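Local coordinates for DegQ (Legionella fallonii, PDB 3PV2), which probably degrades misfolded proteins as an HtrA-family serine protease, enclosing its own chambers by assembling into large particles of twelve subunits, at residues Asp304-Ile309 with Val333-Glu338; Glu296-Lys301 with Leu346-Thr351; Val264-Pro269 with Ile314-Gln319; Arg257-Ile262 with Asn292-Leu297; Lys243-Gln248 with Ile324-Val329. One frame throughout, in Å; residues are numbered along the deposited sequence.

Interaction 1 (Asp304-Ile309 with Val333-Glu338)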
# COMPACT_ATOMS: atom_id res chain seq x y z
N ASP B 304 57.94 18.54 16.21
CA ASP B 304 58.94 17.61 15.88
C ASP B 304 58.61 16.80 14.61
O ASP B 304 57.46 16.42 14.37
CB ASP B 304 59.19 16.60 17.02
CG ASP B 304 59.78 17.22 18.25
OD1 ASP B 304 60.11 18.44 18.29
OD2 ASP B 304 59.90 16.46 19.24
N ILE B 305 59.64 16.48 13.83
CA ILE B 305 59.48 15.60 12.70
C ILE B 305 60.19 14.27 13.04
O ILE B 305 61.44 14.26 13.23
CB ILE B 305 60.15 16.19 11.46
CG1 ILE B 305 59.67 17.61 11.13
CG2 ILE B 305 59.92 15.29 10.22
CD1 ILE B 305 58.32 17.63 10.84
N ILE B 306 59.44 13.17 13.04
CA ILE B 306 60.02 11.90 13.33
C ILE B 306 60.70 11.37 12.10
O ILE B 306 60.07 11.27 11.05
CB ILE B 306 58.96 10.87 13.79
CG1 ILE B 306 58.43 11.24 15.17
CG2 ILE B 306 59.59 9.48 13.77
CD1 ILE B 306 57.02 10.59 15.50
N THR B 307 61.99 11.11 12.16
CA THR B 307 62.70 10.55 10.99
C THR B 307 63.12 9.07 11.13
O THR B 307 63.55 8.43 10.15
CB THR B 307 63.91 11.38 10.64
OG1 THR B 307 64.78 11.40 11.77
CG2 THR B 307 63.50 12.78 10.32
N GLN B 308 62.97 8.52 12.32
CA GLN B 308 63.34 7.15 12.61
C GLN B 308 62.72 6.65 13.90
O GLN B 308 62.77 7.33 14.96
CB GLN B 308 64.84 7.01 12.80
CG GLN B 308 65.36 5.65 12.36
CD GLN B 308 66.92 5.50 12.44
OE1 GLN B 308 67.46 4.68 13.23
NE2 GLN B 308 67.62 6.28 11.63
N ILE B 309 62.21 5.44 13.81
CA ILE B 309 61.71 4.69 14.97
C ILE B 309 62.45 3.32 15.01
O ILE B 309 62.36 2.53 14.04
CB ILE B 309 60.21 4.48 14.84
CG1 ILE B 309 59.49 5.83 14.98
CG2 ILE B 309 59.69 3.48 15.91
CD1 ILE B 309 58.04 5.74 14.83
N VAL B 333 61.44 1.96 22.86
CA VAL B 333 61.55 2.38 21.48
C VAL B 333 62.38 3.65 21.31
O VAL B 333 62.26 4.61 22.09
CB VAL B 333 60.18 2.49 20.76
CG1 VAL B 333 59.03 2.59 21.72
CG2 VAL B 333 60.20 3.60 19.77
N LYS B 334 63.24 3.59 20.28
CA LYS B 334 64.15 4.67 19.99
C LYS B 334 63.46 5.58 18.96
O LYS B 334 62.98 5.09 17.97
CB LYS B 334 65.46 4.12 19.46
CG LYS B 334 66.34 5.12 18.76
CD LYS B 334 67.68 4.53 18.43
CE LYS B 334 68.27 5.21 17.23
NZ LYS B 334 69.49 4.53 16.70
N ILE B 335 63.39 6.87 19.22
CA ILE B 335 62.74 7.79 18.25
C ILE B 335 63.68 8.91 17.89
O ILE B 335 64.17 9.58 18.76
CB ILE B 335 61.42 8.39 18.78
CG1 ILE B 335 60.42 7.31 19.21
CG2 ILE B 335 60.80 9.21 17.70
CD1 ILE B 335 59.32 7.80 20.25
N ILE B 336 63.97 9.11 16.61
CA ILE B 336 64.89 10.16 16.22
C ILE B 336 64.03 11.23 15.57
O ILE B 336 63.26 10.91 14.72
CB ILE B 336 66.01 9.66 15.23
CG1 ILE B 336 66.96 8.69 15.96
CG2 ILE B 336 66.88 10.83 14.66
CD1 ILE B 336 68.10 8.21 15.04
N VAL B 337 64.14 12.47 16.02
CA VAL B 337 63.35 13.58 15.46
C VAL B 337 64.26 14.73 15.02
O VAL B 337 65.40 14.80 15.35
CB VAL B 337 62.23 14.13 16.43
CG1 VAL B 337 61.17 12.99 16.82
CG2 VAL B 337 62.85 14.71 17.64
N GLU B 338 63.70 15.61 14.22
CA GLU B 338 64.32 16.86 13.91
C GLU B 338 63.49 17.89 14.63
O GLU B 338 62.29 17.93 14.47
CB GLU B 338 64.25 17.18 12.41
CG GLU B 338 65.20 16.40 11.54
CD GLU B 338 66.60 16.93 11.57
OE1 GLU B 338 66.85 18.15 11.61
OE2 GLU B 338 67.49 16.10 11.56
O HOH W 1 66.93 13.06 11.50
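Gln308 and Ile336 stand side by side and point the same way, their CB atoms 3.8 Å apart, so that the stem of the glutamine lies against the isoleucine on the more open face of the sheet. Lys334 shares that face; its extended chain carries the charged end to solvent. The other face is hydrocarbon. There Ile306 meets its neighbours at a slant: its CG1 lies 3.6 Å from CG1 of Val337 and 4.0 Å from CG2 of Ile335. Further along, Ile309 and Val333 again lie alongside one another, CG2 to CG2 at 3.9 Å. Beta-branched residues suit this face, because they favour the extended backbone while filling the core of the domain.

The two antiparallel strands belong to the curled sheet of a PDZ domain, and their pairing is interrupted by a classic beta bulge in which Thr307 and Gln308 both face Ile336. The carbonyl O of Ile336 takes Thr307 N at 2.9 Å, and the N-H of Gln308 reaches the same oxygen in a weak bond. Beyond the bulge, Ile336 N gives a nearly straight bond to Gln308 O, 2.7 Å and 169°, in the carbonyl plane.

Thr307 holds OG1 between its backbone N and carbonyl carbon (chi1 59°), which brings it 2.7 Å from a water, and this water donates to Glu338 OE2. Just before the strand, Asp304 turns its carboxylate past Val337 CG2, 3.8 Å from OD2, and that oxygen forms a salt bridge with Arg339.

Interaction 2 (Glu296-Lys301 with Leu346-Thr351)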
# COMPACT_ATOMS: atom_id res chain seq x y z
N GLU B 296 55.29 12.07 25.81
CA GLU B 296 55.67 13.22 26.61
C GLU B 296 56.86 12.93 27.56
O GLU B 296 57.81 13.74 27.68
CB GLU B 296 54.53 13.70 27.46
CG GLU B 296 54.90 14.97 28.18
CD GLU B 296 53.76 15.54 29.04
OE1 GLU B 296 53.08 16.46 28.58
OE2 GLU B 296 53.53 15.05 30.17
N LEU B 297 56.82 11.79 28.22
CA LEU B 297 57.88 11.42 29.14
C LEU B 297 59.19 11.38 28.38
O LEU B 297 60.19 11.85 28.88
CB LEU B 297 57.66 10.01 29.76
CG LEU B 297 58.21 9.63 31.17
CD1 LEU B 297 58.23 8.08 31.39
CD2 LEU B 297 59.56 10.23 31.54
N ALA B 298 59.16 10.79 27.18
CA ALA B 298 60.37 10.69 26.37
C ALA B 298 60.91 12.02 25.88
O ALA B 298 62.06 12.06 25.41
CB ALA B 298 60.12 9.80 25.22
N GLY B 299 60.13 13.11 25.96
CA GLY B 299 60.58 14.41 25.60
C GLY B 299 60.12 14.87 24.22
O GLY B 299 60.59 15.89 23.74
N LEU B 300 59.18 14.16 23.60
CA LEU B 300 58.64 14.52 22.28
C LEU B 300 57.78 15.77 22.37
O LEU B 300 57.13 15.98 23.37
CB LEU B 300 57.81 13.37 21.72
CG LEU B 300 57.55 13.26 20.23
CD1 LEU B 300 58.78 12.79 19.49
CD2 LEU B 300 56.41 12.29 19.90
N LYS B 301 57.80 16.60 21.34
CA LYS B 301 56.97 17.76 21.29
C LYS B 301 56.31 17.95 19.93
O LYS B 301 56.84 17.54 18.88
CB LYS B 301 57.86 18.99 21.52
CG LYS B 301 58.54 18.96 22.88
CD LYS B 301 59.09 20.32 23.27
CE LYS B 301 59.49 20.33 24.79
NZ LYS B 301 60.17 21.63 25.17
N LEU B 346 65.47 10.20 21.13
CA LEU B 346 64.65 10.01 22.31
C LEU B 346 64.34 8.55 22.51
O LEU B 346 64.36 7.73 21.56
CB LEU B 346 63.34 10.76 22.16
CG LEU B 346 63.44 12.24 21.75
CD1 LEU B 346 62.05 12.74 21.35
CD2 LEU B 346 64.13 13.14 22.82
N SER B 347 63.98 8.25 23.75
CA SER B 347 63.63 6.90 24.15
C SER B 347 62.33 6.87 24.97
O SER B 347 62.21 7.53 26.00
CB SER B 347 64.77 6.28 24.99
OG SER B 347 64.53 4.89 25.09
N ALA B 348 61.38 6.09 24.46
CA ALA B 348 60.07 5.98 25.05
C ALA B 348 59.75 4.49 25.38
O ALA B 348 60.21 3.57 24.71
CB ALA B 348 59.03 6.57 24.11
N VAL B 349 58.96 4.28 26.43
CA VAL B 349 58.51 2.92 26.82
C VAL B 349 57.01 2.74 26.53
O VAL B 349 56.22 3.52 27.00
CB VAL B 349 58.90 2.61 28.30
CG1 VAL B 349 58.38 1.22 28.74
CG2 VAL B 349 60.43 2.62 28.47
N VAL B 350 56.63 1.79 25.69
CA VAL B 350 55.24 1.56 25.36
C VAL B 350 54.51 1.03 26.58
O VAL B 350 55.04 0.14 27.25
CB VAL B 350 55.09 0.48 24.29
CG1 VAL B 350 53.61 0.21 23.99
CG2 VAL B 350 55.85 0.85 23.00
N THR B 351 53.33 1.55 26.86
CA THR B 351 52.57 1.12 28.01
C THR B 351 51.25 0.51 27.61
O THR B 351 50.75 0.70 26.48
CB THR B 351 52.29 2.28 29.04
OG1 THR B 351 51.62 3.38 28.40
CG2 THR B 351 53.58 2.74 29.67
O HOH W 2 64.05 10.54 25.67
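A water links Ser347 to Ala298: it accepts from Ser347 N at 3.0 Å and donates to Ala298 O, so the end of a short helix and the edge of a strand are joined through solvent. Both belong to the PDZ domain, where helix 294-298 packs beside strand 342-349. The helix stops in a Schellman motif. Gly299 has positive phi (101°), a conformation glycine adopts without strain, and its N bonds back to Glu296 O while Leu300 N probably bonds to Ala295 O. The carbonyl of Gly299 is taken up by Arg339.

Ala298 suits the closest point of approach because a single methyl lets the backbones come together, with its CA 4.9 Å from CA of Ala348. Its CB meets Ala348 CB at 3.6 Å and also presses on Ser347 O, only 3.2 Å away. Ala348, equally small, also touches Met260.

Leu346 spreads its two branches over the helix end. Its chi1 of -51° sets CG anti to the carbonyl carbon; from there CD2 comes 3.5 Å from Ala298 O. The other branch runs past Gly299 towards Leu300, a buried residue that also reaches Val337. The two leucine side chains cross at about a right angle, and the tips touch where Leu346 CD1 lies 3.8 Å from Leu300 CD1.

Interaction 3 (Val264-Pro269 with Ile314-Gln319)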
# COMPACT_ATOMS: atom_id res chain seq x y z
N VAL B 264 50.42 11.93 14.57
CA VAL B 264 51.25 12.42 13.53
C VAL B 264 50.37 12.83 12.32
O VAL B 264 49.20 12.50 12.26
CB VAL B 264 52.30 11.44 13.14
CG1 VAL B 264 53.33 11.28 14.27
CG2 VAL B 264 51.66 10.12 12.69
N GLN B 265 50.91 13.63 11.44
CA GLN B 265 50.27 13.95 10.20
C GLN B 265 51.36 13.91 9.12
O GLN B 265 52.54 13.97 9.43
CB GLN B 265 49.64 15.31 10.24
CG GLN B 265 50.53 16.50 10.11
CD GLN B 265 49.77 17.81 10.38
OE1 GLN B 265 49.70 18.17 11.52
NE2 GLN B 265 49.18 18.49 9.36
N HIS B 266 50.90 13.84 7.89
CA HIS B 266 51.76 13.80 6.70
C HIS B 266 52.47 15.12 6.56
O HIS B 266 51.86 16.21 6.68
CB HIS B 266 50.89 13.51 5.43
CG HIS B 266 51.70 13.34 4.17
ND1 HIS B 266 52.48 12.22 3.92
CD2 HIS B 266 51.84 14.16 3.08
CE1 HIS B 266 53.09 12.37 2.75
NE2 HIS B 266 52.72 13.53 2.22
N LEU B 267 53.77 15.06 6.33
CA LEU B 267 54.54 16.25 6.12
C LEU B 267 54.57 16.42 4.63
O LEU B 267 55.31 15.70 3.91
CB LEU B 267 55.96 16.03 6.69
CG LEU B 267 56.93 17.19 6.46
CD1 LEU B 267 56.54 18.34 7.29
CD2 LEU B 267 58.47 16.80 6.68
N THR B 268 53.75 17.32 4.14
CA THR B 268 53.75 17.73 2.77
C THR B 268 54.94 18.69 2.46
O THR B 268 55.46 19.33 3.35
CB THR B 268 52.45 18.58 2.43
OG1 THR B 268 52.45 19.81 3.19
CG2 THR B 268 51.13 17.79 2.68
N PRO B 269 55.30 18.85 1.19
CA PRO B 269 56.38 19.73 0.86
C PRO B 269 56.12 21.09 1.36
O PRO B 269 57.01 21.74 1.86
CB PRO B 269 56.40 19.69 -0.67
CG PRO B 269 56.07 18.30 -0.97
CD PRO B 269 54.96 17.97 0.05
N ILE B 314 61.86 6.60 8.77
CA ILE B 314 60.48 7.06 8.57
C ILE B 314 60.40 8.20 7.55
O ILE B 314 60.96 9.26 7.74
CB ILE B 314 59.70 7.36 9.91
CG1 ILE B 314 59.00 6.06 10.38
CG2 ILE B 314 58.57 8.31 9.62
CD1 ILE B 314 59.55 5.44 11.40
N THR B 315 59.72 7.92 6.44
CA THR B 315 59.54 8.86 5.37
C THR B 315 58.08 9.24 5.18
O THR B 315 57.78 10.13 4.42
CB THR B 315 60.08 8.29 4.01
OG1 THR B 315 59.35 7.11 3.63
CG2 THR B 315 61.58 7.98 4.08
N GLN B 316 57.16 8.57 5.88
CA GLN B 316 55.73 8.82 5.71
C GLN B 316 55.03 8.67 7.02
O GLN B 316 55.35 7.75 7.77
CB GLN B 316 55.14 7.76 4.79
CG GLN B 316 55.74 7.68 3.40
CD GLN B 316 54.79 8.23 2.37
OE1 GLN B 316 54.53 7.58 1.36
NE2 GLN B 316 54.25 9.40 2.64
N ALA B 317 54.06 9.54 7.30
CA ALA B 317 53.35 9.48 8.56
C ALA B 317 52.70 8.10 8.82
O ALA B 317 52.62 7.66 9.95
CB ALA B 317 52.27 10.57 8.65
N THR B 318 52.15 7.46 7.80
CA THR B 318 51.51 6.15 7.97
C THR B 318 52.44 5.10 8.61
O THR B 318 52.00 4.30 9.41
CB THR B 318 51.00 5.61 6.65
OG1 THR B 318 51.97 5.87 5.62
CG2 THR B 318 49.68 6.29 6.30
N GLN B 319 53.72 5.18 8.34
CA GLN B 319 54.66 4.22 8.91
C GLN B 319 54.80 4.31 10.43
O GLN B 319 55.21 3.34 11.04
CB GLN B 319 56.07 4.33 8.29
CG GLN B 319 56.11 4.31 6.86
CD GLN B 319 57.49 4.70 6.33
OE1 GLN B 319 58.00 5.78 6.60
NE2 GLN B 319 58.11 3.79 5.59
O HOH W 3 51.83 9.76 5.39
O HOH W 4 54.83 12.34 6.02
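His266 turns one edge of its ring to Gln316. From CB the chain leaves with CG anti to the backbone N (chi1 -175°). The imidazole and the glutamine lie side by side, pointing the same way. ND1 of His266 lies 2.9 Å from a water, which in turn accepts weakly from Thr318 N. Next round the ring, CE1 meets Gln316 NE2 at 3.2 Å; that amide nitrogen sits at the ring edge, in its plane, with the amide turned 55° from the imidazole. Gln316 NE2 is bonded to Asn168 OD1 of a neighbouring subunit, and His266 packs on the same Asn168.

Strand 262-266 and helix 318-325 correspond to the strand and helix that flank the peptide-binding groove in PDZ domains, and this contact joins the far end of the strand to the start of the helix. Ala317 suits this close approach: its methyl CB lies 3.5 Å from Gln265 C, against the backbone itself, and 4.1 Å from Val264 CG2. A second water is bound by Leu267 N and, weakly, by Ala317 N. The turn leading into the helix is tied by Gln319 OE1, which accepts from both Thr315 N (2.8 Å) and Gln316 N (3.0 Å), the latter from above its carbonyl plane.

Interaction 4 (Arg257-Ile262 with Asn292-Leu297)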
# COMPACT_ATOMS: atom_id res chain seq x y z
N ARG B 257 48.12 -4.44 21.44
CA ARG B 257 48.53 -3.08 21.17
C ARG B 257 48.65 -2.23 22.44
O ARG B 257 47.80 -2.31 23.34
CB ARG B 257 47.51 -2.41 20.26
CG ARG B 257 47.59 -2.87 18.87
CD ARG B 257 46.45 -2.36 18.06
NE ARG B 257 46.63 -2.75 16.68
CZ ARG B 257 46.30 -3.93 16.16
NH1 ARG B 257 45.74 -4.87 16.90
NH2 ARG B 257 46.54 -4.17 14.87
N GLY B 258 49.71 -1.44 22.49
CA GLY B 258 49.96 -0.59 23.63
C GLY B 258 49.86 0.86 23.20
O GLY B 258 49.44 1.18 22.10
N LEU B 259 50.35 1.71 24.08
CA LEU B 259 50.15 3.12 23.96
C LEU B 259 51.48 3.83 23.84
O LEU B 259 52.43 3.51 24.55
CB LEU B 259 49.46 3.61 25.20
CG LEU B 259 49.26 5.10 25.23
CD1 LEU B 259 48.57 5.47 23.91
CD2 LEU B 259 48.47 5.55 26.44
N MET B 260 51.51 4.81 22.96
CA MET B 260 52.61 5.77 22.90
C MET B 260 52.16 7.22 23.12
O MET B 260 52.85 7.98 23.78
CB MET B 260 53.32 5.61 21.59
CG MET B 260 54.44 6.61 21.41
SD MET B 260 55.80 6.14 22.45
CE MET B 260 56.16 4.50 21.75
N GLY B 261 50.98 7.62 22.67
CA GLY B 261 50.43 8.95 23.05
C GLY B 261 50.80 10.15 22.14
O GLY B 261 50.83 11.30 22.60
N ILE B 262 51.02 9.90 20.85
CA ILE B 262 51.26 10.99 19.88
C ILE B 262 50.53 10.86 18.55
O ILE B 262 50.52 9.78 17.95
CB ILE B 262 52.69 10.99 19.45
CG1 ILE B 262 52.96 9.71 18.66
CG2 ILE B 262 53.58 11.07 20.67
CD1 ILE B 262 54.09 9.82 17.73
N ASN B 292 51.27 13.27 30.11
CA ASN B 292 51.47 12.08 30.87
C ASN B 292 51.52 10.81 30.04
O ASN B 292 51.31 9.72 30.60
CB ASN B 292 50.37 11.91 31.92
CG ASN B 292 50.23 13.14 32.85
OD1 ASN B 292 51.16 13.47 33.59
ND2 ASN B 292 49.08 13.82 32.79
N SER B 293 51.78 10.93 28.73
CA SER B 293 51.93 9.79 27.86
C SER B 293 53.34 9.35 27.83
O SER B 293 54.20 10.06 28.31
CB SER B 293 51.54 10.18 26.45
OG SER B 293 52.33 11.27 25.94
N PRO B 294 53.60 8.16 27.33
CA PRO B 294 54.99 7.74 27.15
C PRO B 294 55.83 8.73 26.25
O PRO B 294 56.98 9.02 26.54
CB PRO B 294 54.84 6.41 26.44
CG PRO B 294 53.47 5.96 26.98
CD PRO B 294 52.68 7.12 26.87
N ALA B 295 55.20 9.20 25.19
CA ALA B 295 55.84 10.19 24.28
C ALA B 295 56.19 11.50 24.99
O ALA B 295 57.28 12.02 24.80
CB ALA B 295 54.91 10.45 23.10
N GLU B 296 55.29 12.07 25.81
CA GLU B 296 55.67 13.22 26.61
C GLU B 296 56.86 12.93 27.56
O GLU B 296 57.81 13.74 27.68
CB GLU B 296 54.53 13.70 27.46
CG GLU B 296 54.90 14.97 28.18
CD GLU B 296 53.76 15.54 29.04
OE1 GLU B 296 53.08 16.46 28.58
OE2 GLU B 296 53.53 15.05 30.17
N LEU B 297 56.82 11.79 28.22
CA LEU B 297 57.88 11.42 29.14
C LEU B 297 59.19 11.38 28.38
O LEU B 297 60.19 11.85 28.88
CB LEU B 297 57.66 10.01 29.76
CG LEU B 297 58.21 9.63 31.17
CD1 LEU B 297 58.23 8.08 31.39
CD2 LEU B 297 59.56 10.23 31.54
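The sequence Leu259-Met260-Gly261-Ile262 matches the X-Φ-G-Φ carboxylate-binding loop of PDZ domains, which in relatives holds the C-terminal carboxylate of a peptide; here it rests on Ser293, Pro294 and Ala295, the beginning of helix 294-298. One backbone bond ties the two parts: Ala295 N donates to Met260 O at 3.0 Å, approaching nearly along the C=O axis (162° at the oxygen). Pro294 packs around the same carbonyl, its CD 3.2 Å from Met260 O. Proline fits the first turn of a helix, where no N-H need find a helical acceptor, and its ring carbons pack on the loop backbone, CG lying 3.6 Å from Leu259 O.

Met260 starts away from the helix, yet its sulfur returns to it: the bend at chi2 (73°) brings SD to 4.1 Å from Pro294 CB. Gly261 follows with positive phi, which glycine accepts readily, and it lets the backbone run close to Ser293: Gly261 CA is 3.8 Å from Ser293 CB.

Ser293 is the N-cap. Its OG accepts from Glu296 N at 3.1 Å and donates to Asn290 O, so one small hydroxyl serves both an N-H of the first turn and the preceding loop. Leu259 pairs by its backbone with Thr351, joining the loop to the chain after strand 342-349. The side chain of Glu296, extended as far as CD, reaches the residue before the cap, where its OE2 receives Asn292 N at 2.9 Å from above the carboxylate plane.

Interaction 5 (Lys243-Gln248 with Ile324-Val329)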
# COMPACT_ATOMS: atom_id res chain seq x y z
N LYS B 243 54.06 -9.41 7.40
CA LYS B 243 55.20 -10.11 8.06
C LYS B 243 55.25 -9.86 9.57
O LYS B 243 55.48 -10.78 10.38
CB LYS B 243 56.55 -9.62 7.50
CG LYS B 243 56.91 -10.04 6.06
CD LYS B 243 58.42 -9.73 5.65
CE LYS B 243 59.06 -8.49 6.35
NZ LYS B 243 60.46 -8.17 5.87
N ASP B 244 55.03 -8.62 9.96
CA ASP B 244 55.20 -8.29 11.35
C ASP B 244 53.96 -8.67 12.18
O ASP B 244 54.11 -9.15 13.33
CB ASP B 244 55.69 -6.85 11.48
CG ASP B 244 57.02 -6.63 10.69
OD1 ASP B 244 57.20 -7.24 9.59
OD2 ASP B 244 57.90 -5.86 11.15
N VAL B 245 52.77 -8.54 11.61
CA VAL B 245 51.60 -9.05 12.30
C VAL B 245 51.71 -10.59 12.44
O VAL B 245 51.39 -11.14 13.49
CB VAL B 245 50.31 -8.70 11.61
CG1 VAL B 245 49.22 -9.57 12.12
CG2 VAL B 245 49.96 -7.25 11.86
N ALA B 246 52.15 -11.29 11.40
CA ALA B 246 52.24 -12.76 11.47
C ALA B 246 53.22 -13.21 12.54
O ALA B 246 52.96 -14.18 13.20
CB ALA B 246 52.66 -13.41 10.14
N GLN B 247 54.36 -12.54 12.60
CA GLN B 247 55.42 -12.93 13.47
C GLN B 247 54.95 -12.72 14.94
O GLN B 247 55.12 -13.57 15.78
CB GLN B 247 56.70 -12.18 13.13
CG GLN B 247 57.89 -12.60 14.03
CD GLN B 247 58.20 -11.54 15.08
OE1 GLN B 247 58.50 -10.40 14.73
NE2 GLN B 247 58.12 -11.92 16.38
N GLN B 248 54.25 -11.63 15.18
CA GLN B 248 53.72 -11.36 16.48
C GLN B 248 52.60 -12.34 16.86
O GLN B 248 52.53 -12.77 18.04
CB GLN B 248 53.31 -9.91 16.62
CG GLN B 248 52.43 -9.62 17.85
CD GLN B 248 52.64 -8.21 18.41
OE1 GLN B 248 53.77 -7.73 18.46
NE2 GLN B 248 51.56 -7.55 18.83
N ILE B 324 54.78 1.42 15.29
CA ILE B 324 54.62 1.48 16.75
C ILE B 324 53.50 0.58 17.28
O ILE B 324 53.65 -0.10 18.30
CB ILE B 324 54.29 2.91 17.23
CG1 ILE B 324 55.54 3.78 17.28
CG2 ILE B 324 53.71 2.89 18.62
CD1 ILE B 324 55.21 5.24 17.56
N SER B 325 52.39 0.59 16.55
CA SER B 325 51.20 -0.18 16.87
C SER B 325 51.49 -1.58 17.29
O SER B 325 50.77 -2.13 18.10
CB SER B 325 50.26 -0.27 15.66
OG SER B 325 50.71 -1.32 14.82
N LEU B 326 52.53 -2.18 16.75
CA LEU B 326 52.77 -3.59 16.99
C LEU B 326 53.98 -3.83 17.88
O LEU B 326 54.44 -4.99 18.03
CB LEU B 326 52.98 -4.32 15.66
CG LEU B 326 52.09 -4.02 14.43
CD1 LEU B 326 52.70 -4.74 13.27
CD2 LEU B 326 50.61 -4.40 14.60
N LEU B 327 54.52 -2.78 18.48
CA LEU B 327 55.52 -3.00 19.53
C LEU B 327 54.79 -3.51 20.76
O LEU B 327 53.61 -3.25 20.97
CB LEU B 327 56.30 -1.73 19.86
CG LEU B 327 57.38 -1.24 18.89
CD1 LEU B 327 57.29 -1.91 17.54
CD2 LEU B 327 57.31 0.25 18.81
N ARG B 328 55.54 -4.21 21.58
CA ARG B 328 54.98 -4.83 22.76
C ARG B 328 54.98 -3.90 23.95
O ARG B 328 55.97 -3.24 24.24
CB ARG B 328 55.80 -6.09 23.08
CG ARG B 328 55.45 -7.28 22.19
CD ARG B 328 54.75 -8.31 23.02
NE ARG B 328 53.50 -8.76 22.45
CZ ARG B 328 52.58 -9.39 23.15
NH1 ARG B 328 52.78 -9.64 24.44
NH2 ARG B 328 51.45 -9.76 22.57
N VAL B 329 53.88 -3.93 24.70
CA VAL B 329 53.82 -3.25 25.98
C VAL B 329 55.11 -3.62 26.68
O VAL B 329 55.52 -4.75 26.60
CB VAL B 329 52.59 -3.68 26.82
CG1 VAL B 329 52.73 -3.21 28.31
CG2 VAL B 329 51.27 -3.17 26.17
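Leu326 keeps CG anti to its carbonyl carbon (chi1 -42°), and Val245 likewise sets CG2 anti to its own; the leucine fork meets this one methyl of the valine. Both tips touch it: Leu326 CD1 and CD2 each lie 4.0 Å from Val245 CG2, the two side chains meeting at an angle. CD1 also rests 4.1 Å from Asp244 CB, so the aspartate offers its methylene to the leucine.

This is one of the places where the PDZ domain meets the protease domain. Helix 239-252 follows the last strand of the second barrel of the trypsin-like fold, while residues 324-329 form the end of PDZ helix 318-325 and the loop after it. Leucine suits the loop because its branched end packs on Val245, which is buried.

Gln248, one turn on, sends its amide towards the PDZ loop. Its chi1 of 166° sets CG anti to the backbone N; beyond it the chain bends, and the amide lies against the carbonyl of Leu326, to which it may hydrogen-bond if its two ends are exchanged. The amide also stands beside Arg328, its plane turned 80° from the guanidinium. Arg328 in turn makes a cation-pi contact with Phe252, further along helix 239-252.

In the fold
Interactions 1 to 4 all lie in the first PDZ domain, whereas interaction 5 joins that domain to the protease domain. Interactions 1 and 2, with centres 10 Å apart, share neighbouring strands through probable backbone hydrogen bonds, Ile335 N to Leu346 O and Val333 N to Ala348 O. Interaction 4 adjoins interaction 2 (centres 6 Å apart), since both use helix 294-298. Interactions 3 and 4 stand about 18 Å apart, centre to centre, at the two ends of strand 262-266, beside the probable peptide groove. Interaction 5 lies about 17 Å from interaction 4 and 20 Å from interaction 3, between centres; helix 318-325 connects it to the latter.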